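Local coordinates for protein 6-aminohexanoate-dimer hydrolase (Bacillus anthracis, PDB 4GB7) that probably hydrolyses amide bonds, such as that of the 6-aminohexanoate dimer, as a serine hydrolase of the beta-lactamase clan, at residues I260-T265 with K295-S300; K267-N272 with A287-D292. All coordinates share one frame; numbering follows the deposited sequence.

Contact 1 of 2, residues I260-T265 with K295-S300; sequences IIRTIT and KIEQAS
R262 reaches from helix 251-265 to E297 in the loop between strands 287-290 and 303-305, and the two side chains run past each other in opposite directions. The arginine chain is extended from CG to NE, with chi2 at 172°, and this carries the guanidinium across a gap that leaves the CA atoms of R262 and I296 9.5 Å apart. E297 instead folds at chi2 (88°), which swings its carboxylate back toward the helix. The two flat groups end up nearly coplanar, their planes 9° apart, in a side-on salt bridge whose two N-H groups converge on one oxygen. R262 NE lies 3.0 Å from E297 OE1, close to the C-O axis, while R262 NH2 comes to the anti side of the same OE1 at 2.9 Å. Sharing one acceptor bends both bonds.

I296 CG2 lies over one face of the guanidinium, toward its rim, 3.5 Å from R262 NH1, and I296 CD1 packs against R262 CD, 4.0 Å away. A299 CB approaches NH2 obliquely. Outside the two segments, NH1 of R262 binds the hydroxyl of Y231, and OE2 of E297 accepts from N67 ND2 and from A270 N at the start of helix 269-278.

With both carboxylate oxygens engaged and the guanidinium held through three nitrogens, this buried ion pair has its rotation well fixed. It ties to the helix a loop that runs on to the probable active site, where S300 O accepts from K143 NZ, probably the lysine of the clan's SxxK motif.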
loop_
_atom_site.group_PDB
_atom_site.type_symbol
_atom_site.label_atom_id
_atom_site.label_comp_id
_atom_site.label_asym_id
_atom_site.label_seq_id
_atom_site.Cartn_x
_atom_site.Cartn_y
_atom_site.Cartn_z
ATOM N N ILE A 260 13.192 -0.764 -12.226
ATOM C CA ILE A 260 13.800 -2.028 -12.601
ATOM C C ILE A 260 12.789 -2.952 -13.298
ATOM O O ILE A 260 13.080 -3.520 -14.357
ATOM C CB ILE A 260 14.416 -2.737 -11.386
ATOM C CG1 ILE A 260 15.585 -1.899 -10.837
ATOM C CG2 ILE A 260 14.896 -4.144 -11.726
ATOM C CD1 ILE A 260 16.105 -2.338 -9.499
ATOM N N ILE A 261 11.593 -3.075 -12.729
ATOM C CA ILE A 261 10.538 -3.873 -13.374
ATOM C C ILE A 261 10.341 -3.434 -14.830
ATOM O O ILE A 261 10.289 -4.277 -15.754
ATOM C CB ILE A 261 9.218 -3.790 -12.597
ATOM C CG1 ILE A 261 9.363 -4.463 -11.219
ATOM C CG2 ILE A 261 8.050 -4.441 -13.367
ATOM C CD1 ILE A 261 8.214 -4.228 -10.273
ATOM N N ARG A 262 10.184 -2.131 -15.032
ATOM C CA ARG A 262 9.879 -1.600 -16.357
ATOM C C ARG A 262 11.025 -1.869 -17.307
ATOM O O ARG A 262 10.822 -2.281 -18.435
ATOM C CB ARG A 262 9.583 -0.123 -16.291
ATOM C CG ARG A 262 8.341 0.300 -15.499
ATOM C CD ARG A 262 8.270 1.805 -15.343
ATOM N NE ARG A 262 7.217 2.185 -14.398
ATOM C CZ ARG A 262 7.409 2.685 -13.178
ATOM N NH1 ARG A 262 8.620 3.063 -12.755
ATOM N NH2 ARG A 262 6.373 2.959 -12.408
ATOM N N THR A 263 12.234 -1.626 -16.847
ATOM C CA THR A 263 13.406 -1.832 -17.677
ATOM C C THR A 263 13.606 -3.280 -18.069
ATOM O O THR A 263 13.882 -3.587 -19.270
ATOM C CB THR A 263 14.661 -1.293 -16.973
ATOM O OG1 THR A 263 14.507 0.110 -16.775
ATOM C CG2 THR A 263 15.921 -1.517 -17.833
ATOM N N ILE A 264 13.549 -4.168 -17.073
ATOM C CA ILE A 264 13.674 -5.639 -17.340
ATOM C C ILE A 264 12.594 -6.195 -18.292
ATOM O O ILE A 264 12.889 -6.930 -19.220
ATOM C CB ILE A 264 13.742 -6.456 -16.039
ATOM C CG1 ILE A 264 15.035 -6.131 -15.266
ATOM C CG2 ILE A 264 13.555 -7.956 -16.284
ATOM C CD1 ILE A 264 16.299 -6.734 -15.817
ATOM N N THR A 265 11.343 -5.828 -18.063
ATOM C CA THR A 265 10.233 -6.445 -18.760
ATOM C C THR A 265 9.838 -5.726 -20.027
ATOM O O THR A 265 9.146 -6.306 -20.892
ATOM C CB THR A 265 8.996 -6.499 -17.849
ATOM O OG1 THR A 265 8.511 -5.180 -17.608
ATOM C CG2 THR A 265 9.294 -7.225 -16.555
ATOM N N LYS A 295 3.693 9.454 -17.800
ATOM C CA LYS A 295 2.947 8.193 -17.684
ATOM C C LYS A 295 3.719 7.084 -16.950
ATOM O O LYS A 295 3.405 5.871 -17.063
ATOM C CB LYS A 295 2.397 7.723 -19.038
ATOM C CG LYS A 295 1.542 8.744 -19.777
ATOM C CD LYS A 295 0.382 9.320 -18.927
ATOM C CE LYS A 295 -0.510 8.317 -18.127
ATOM N NZ LYS A 295 -1.410 7.505 -19.031
ATOM N N ILE A 296 4.688 7.512 -16.139
ATOM C CA ILE A 296 5.337 6.607 -15.188
ATOM C C ILE A 296 4.513 6.565 -13.918
ATOM O O ILE A 296 4.235 7.604 -13.297
ATOM C CB ILE A 296 6.789 7.038 -14.881
ATOM C CG1 ILE A 296 7.677 6.919 -16.124
ATOM C CG2 ILE A 296 7.374 6.235 -13.737
ATOM C CD1 ILE A 296 7.763 5.554 -16.751
ATOM N N GLU A 297 4.179 5.345 -13.484
ATOM C CA GLU A 297 3.304 5.174 -12.342
ATOM C C GLU A 297 4.017 5.536 -11.023
ATOM O O GLU A 297 5.204 5.312 -10.881
ATOM C CB GLU A 297 2.823 3.721 -12.202
ATOM C CG GLU A 297 2.111 3.145 -13.422
ATOM C CD GLU A 297 2.993 2.507 -14.453
ATOM O OE1 GLU A 297 4.239 2.665 -14.393
ATOM O OE2 GLU A 297 2.384 1.915 -15.396
ATOM N N GLN A 298 3.268 6.116 -10.075
ATOM C CA GLN A 298 3.691 6.174 -8.675
ATOM C C GLN A 298 3.587 4.773 -8.103
ATOM O O GLN A 298 2.554 4.431 -7.537
ATOM C CB GLN A 298 2.744 7.053 -7.839
ATOM C CG GLN A 298 2.762 8.498 -8.206
ATOM C CD GLN A 298 1.745 9.276 -7.421
ATOM O OE1 GLN A 298 0.917 8.698 -6.708
ATOM N NE2 GLN A 298 1.770 10.576 -7.577
ATOM N N ALA A 299 4.651 3.991 -8.226
ATOM C CA ALA A 299 4.676 2.654 -7.696
ATOM C C ALA A 299 4.495 2.599 -6.175
ATOM O O ALA A 299 4.042 1.590 -5.625
ATOM C CB ALA A 299 6.009 1.971 -8.078
ATOM N N SER A 300 4.877 3.689 -5.506
ATOM C CA SER A 300 4.971 3.723 -4.051
ATOM C C SER A 300 3.673 4.149 -3.445
ATOM O O SER A 300 3.467 3.915 -2.273
ATOM C CB SER A 300 6.090 4.675 -3.587
ATOM O OG SER A 300 5.831 5.997 -4.013
#

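Contact 2 of 2, residues K267-N272 with A287-D292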
loop_
_atom_site.group_PDB
_atom_site.type_symbol
_atom_site.label_atom_id
_atom_site.label_comp_id
_atom_site.label_asym_id
_atom_site.label_seq_id
_atom_site.Cartn_x
_atom_site.Cartn_y
_atom_site.Cartn_z
ATOM N N LYS A 267 7.726 -3.423 -20.168
ATOM C CA LYS A 267 6.278 -3.152 -20.031
ATOM C C LYS A 267 6.077 -2.179 -18.879
ATOM O O LYS A 267 6.950 -2.053 -18.032
ATOM C CB LYS A 267 5.523 -4.452 -19.738
ATOM C CG LYS A 267 5.577 -5.495 -20.858
ATOM C CD LYS A 267 5.000 -6.827 -20.454
ATOM C CE LYS A 267 4.882 -7.771 -21.654
ATOM N NZ LYS A 267 4.145 -9.012 -21.303
ATOM N N SER A 268 4.932 -1.492 -18.853
ATOM C CA SER A 268 4.664 -0.547 -17.785
ATOM C C SER A 268 4.436 -1.285 -16.466
ATOM O O SER A 268 4.223 -2.502 -16.435
ATOM C CB SER A 268 3.451 0.336 -18.120
ATOM O OG SER A 268 2.287 -0.463 -18.098
ATOM N N LEU A 269 4.447 -0.562 -15.356
ATOM C CA LEU A 269 4.155 -1.230 -14.086
ATOM C C LEU A 269 2.681 -1.689 -14.129
ATOM O O LEU A 269 2.364 -2.785 -13.640
ATOM C CB LEU A 269 4.383 -0.292 -12.892
ATOM C CG LEU A 269 4.191 -0.980 -11.531
ATOM C CD1 LEU A 269 5.083 -2.215 -11.309
ATOM C CD2 LEU A 269 4.376 0.083 -10.433
ATOM N N ALA A 270 1.797 -0.860 -14.693
ATOM C CA ALA A 270 0.386 -1.170 -14.757
ATOM C C ALA A 270 0.173 -2.457 -15.544
ATOM O O ALA A 270 -0.597 -3.305 -15.127
ATOM C CB ALA A 270 -0.446 -0.026 -15.332
ATOM N N GLU A 271 0.896 -2.623 -16.647
ATOM C CA GLU A 271 0.757 -3.832 -17.474
ATOM C C GLU A 271 1.269 -5.064 -16.753
ATOM O O GLU A 271 0.651 -6.146 -16.821
ATOM C CB GLU A 271 1.484 -3.642 -18.789
ATOM C CG GLU A 271 0.746 -2.706 -19.719
ATOM C CD GLU A 271 1.602 -2.080 -20.842
ATOM O OE1 GLU A 271 2.885 -2.202 -20.933
ATOM O OE2 GLU A 271 0.950 -1.428 -21.676
ATOM N N ASN A 272 2.397 -4.908 -16.046
ATOM C CA ASN A 272 2.926 -5.971 -15.212
ATOM C C ASN A 272 1.938 -6.387 -14.137
ATOM O O ASN A 272 1.699 -7.577 -13.923
ATOM C CB ASN A 272 4.289 -5.573 -14.602
ATOM C CG ASN A 272 5.448 -5.870 -15.522
ATOM O OD1 ASN A 272 5.822 -7.038 -15.626
ATOM N ND2 ASN A 272 6.024 -4.841 -16.189
ATOM N N ALA A 287 -8.169 -1.834 -11.794
ATOM C CA ALA A 287 -7.511 -0.893 -10.918
ATOM C C ALA A 287 -6.838 0.151 -11.829
ATOM O O ALA A 287 -6.996 0.123 -13.067
ATOM C CB ALA A 287 -6.524 -1.582 -9.971
ATOM N N TYR A 288 -6.173 1.105 -11.232
ATOM C CA TYR A 288 -5.369 2.061 -11.987
ATOM C C TYR A 288 -4.297 2.682 -11.115
ATOM O O TYR A 288 -4.457 2.769 -9.873
ATOM C CB TYR A 288 -6.230 3.136 -12.639
ATOM C CG TYR A 288 -7.014 4.045 -11.724
ATOM C CD1 TYR A 288 -6.412 5.155 -11.065
ATOM C CD2 TYR A 288 -8.381 3.846 -11.566
ATOM C CE1 TYR A 288 -7.202 6.002 -10.259
ATOM C CE2 TYR A 288 -9.143 4.689 -10.787
ATOM C CZ TYR A 288 -8.540 5.780 -10.152
ATOM O OH TYR A 288 -9.270 6.668 -9.379
ATOM N N TYR A 289 -3.191 3.070 -11.754
ATOM C CA TYR A 289 -2.148 3.835 -11.109
ATOM C C TYR A 289 -2.182 5.295 -11.524
ATOM O O TYR A 289 -2.234 5.603 -12.719
ATOM C CB TYR A 289 -0.752 3.371 -11.532
ATOM C CG TYR A 289 -0.182 2.198 -10.788
ATOM C CD1 TYR A 289 0.453 2.362 -9.541
ATOM C CD2 TYR A 289 -0.249 0.912 -11.332
ATOM C CE1 TYR A 289 0.989 1.277 -8.863
ATOM C CE2 TYR A 289 0.304 -0.159 -10.656
ATOM C CZ TYR A 289 0.936 0.012 -9.453
ATOM O OH TYR A 289 1.445 -1.132 -8.841
ATOM N N VAL A 290 -2.115 6.181 -10.531
ATOM C CA VAL A 290 -1.770 7.569 -10.790
ATOM C C VAL A 290 -0.349 7.594 -11.342
ATOM O O VAL A 290 0.530 6.862 -10.875
ATOM C CB VAL A 290 -1.917 8.414 -9.531
ATOM C CG1 VAL A 290 -1.279 9.783 -9.693
ATOM C CG2 VAL A 290 -3.415 8.466 -9.148
ATOM N N THR A 291 -0.128 8.489 -12.301
ATOM C CA THR A 291 1.203 8.611 -12.922
ATOM C C THR A 291 1.749 10.044 -12.869
ATOM O O THR A 291 1.016 10.985 -12.648
ATOM C CB THR A 291 1.191 8.154 -14.403
ATOM O OG1 THR A 291 0.557 9.161 -15.226
ATOM C CG2 THR A 291 0.485 6.786 -14.575
ATOM N N ASP A 292 3.034 10.197 -13.176
ATOM C CA ASP A 292 3.604 11.492 -13.522
ATOM C C ASP A 292 3.237 11.867 -14.975
ATOM O O ASP A 292 2.533 11.122 -15.677
ATOM C CB ASP A 292 5.134 11.532 -13.186
ATOM C CG ASP A 292 5.987 10.715 -14.098
ATOM O OD1 ASP A 292 5.538 10.388 -15.197
ATOM O OD2 ASP A 292 7.171 10.451 -13.696
#
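Y289, on strand 287-290, brings its ring up to L269 and A270 in the first turn of helix 269-278, and it has the most surface buried here. The leucine meets the far end of the ring: L269 CD2 lies 3.6 Å from Y289 CZ and 3.5 Å from OH, with CG a little farther off. CG of the leucine stands anti to the backbone N (chi1 -176°), which directs the branch at the phenol end, and the two side chains cross at about a right angle. Nearer the strand, A270 touches the ring's inner part, its CA and CB both 4.1 Å from Y289 CD2. Both residues come at the ring obliquely.

The helix start that presents this pair is a capping box. S268 OG, at the N-cap, accepts from E271 N at 3.0 Å, and E271 OE1 in turn takes the S268 N-H in a nearly straight bond of 171°. One turn on, N272 ND2 and N272 N reach S268 O from opposite faces of its carbonyl plane, both at 3.0 Å. L303 of neighbouring strand 303-305 also touches Y289, while A258, I261 and R262 of helix 251-265 touch L269.

No hydrogen bond crosses between the segments: apolar and aromatic surface packs the helix on the antiparallel sheet of strands 66-69, 287-290, 303-305 and 136-137, while the capping box and E297 meet N-H groups of the helix start.

How the contacts relate
Both contacts are buried and lie on the same side of the chain's centre, their centres about 7 Å apart, in the region where consecutive helices 251-265 and 269-278 meet strand 287-290 and the loop after it. Contact 1 joins the first helix to that loop by a salt bridge; contact 2 joins the second helix to the strand by apolar packing around a tyrosine. They touch directly: T265 OG1 is hydrogen-bonded to N272 ND2, 2.9 Å away, and the carboxylate of contact 1 also receives a first-turn N-H of the helix of contact 2, so the polar side of contact 1 borders the apolar packing of contact 2.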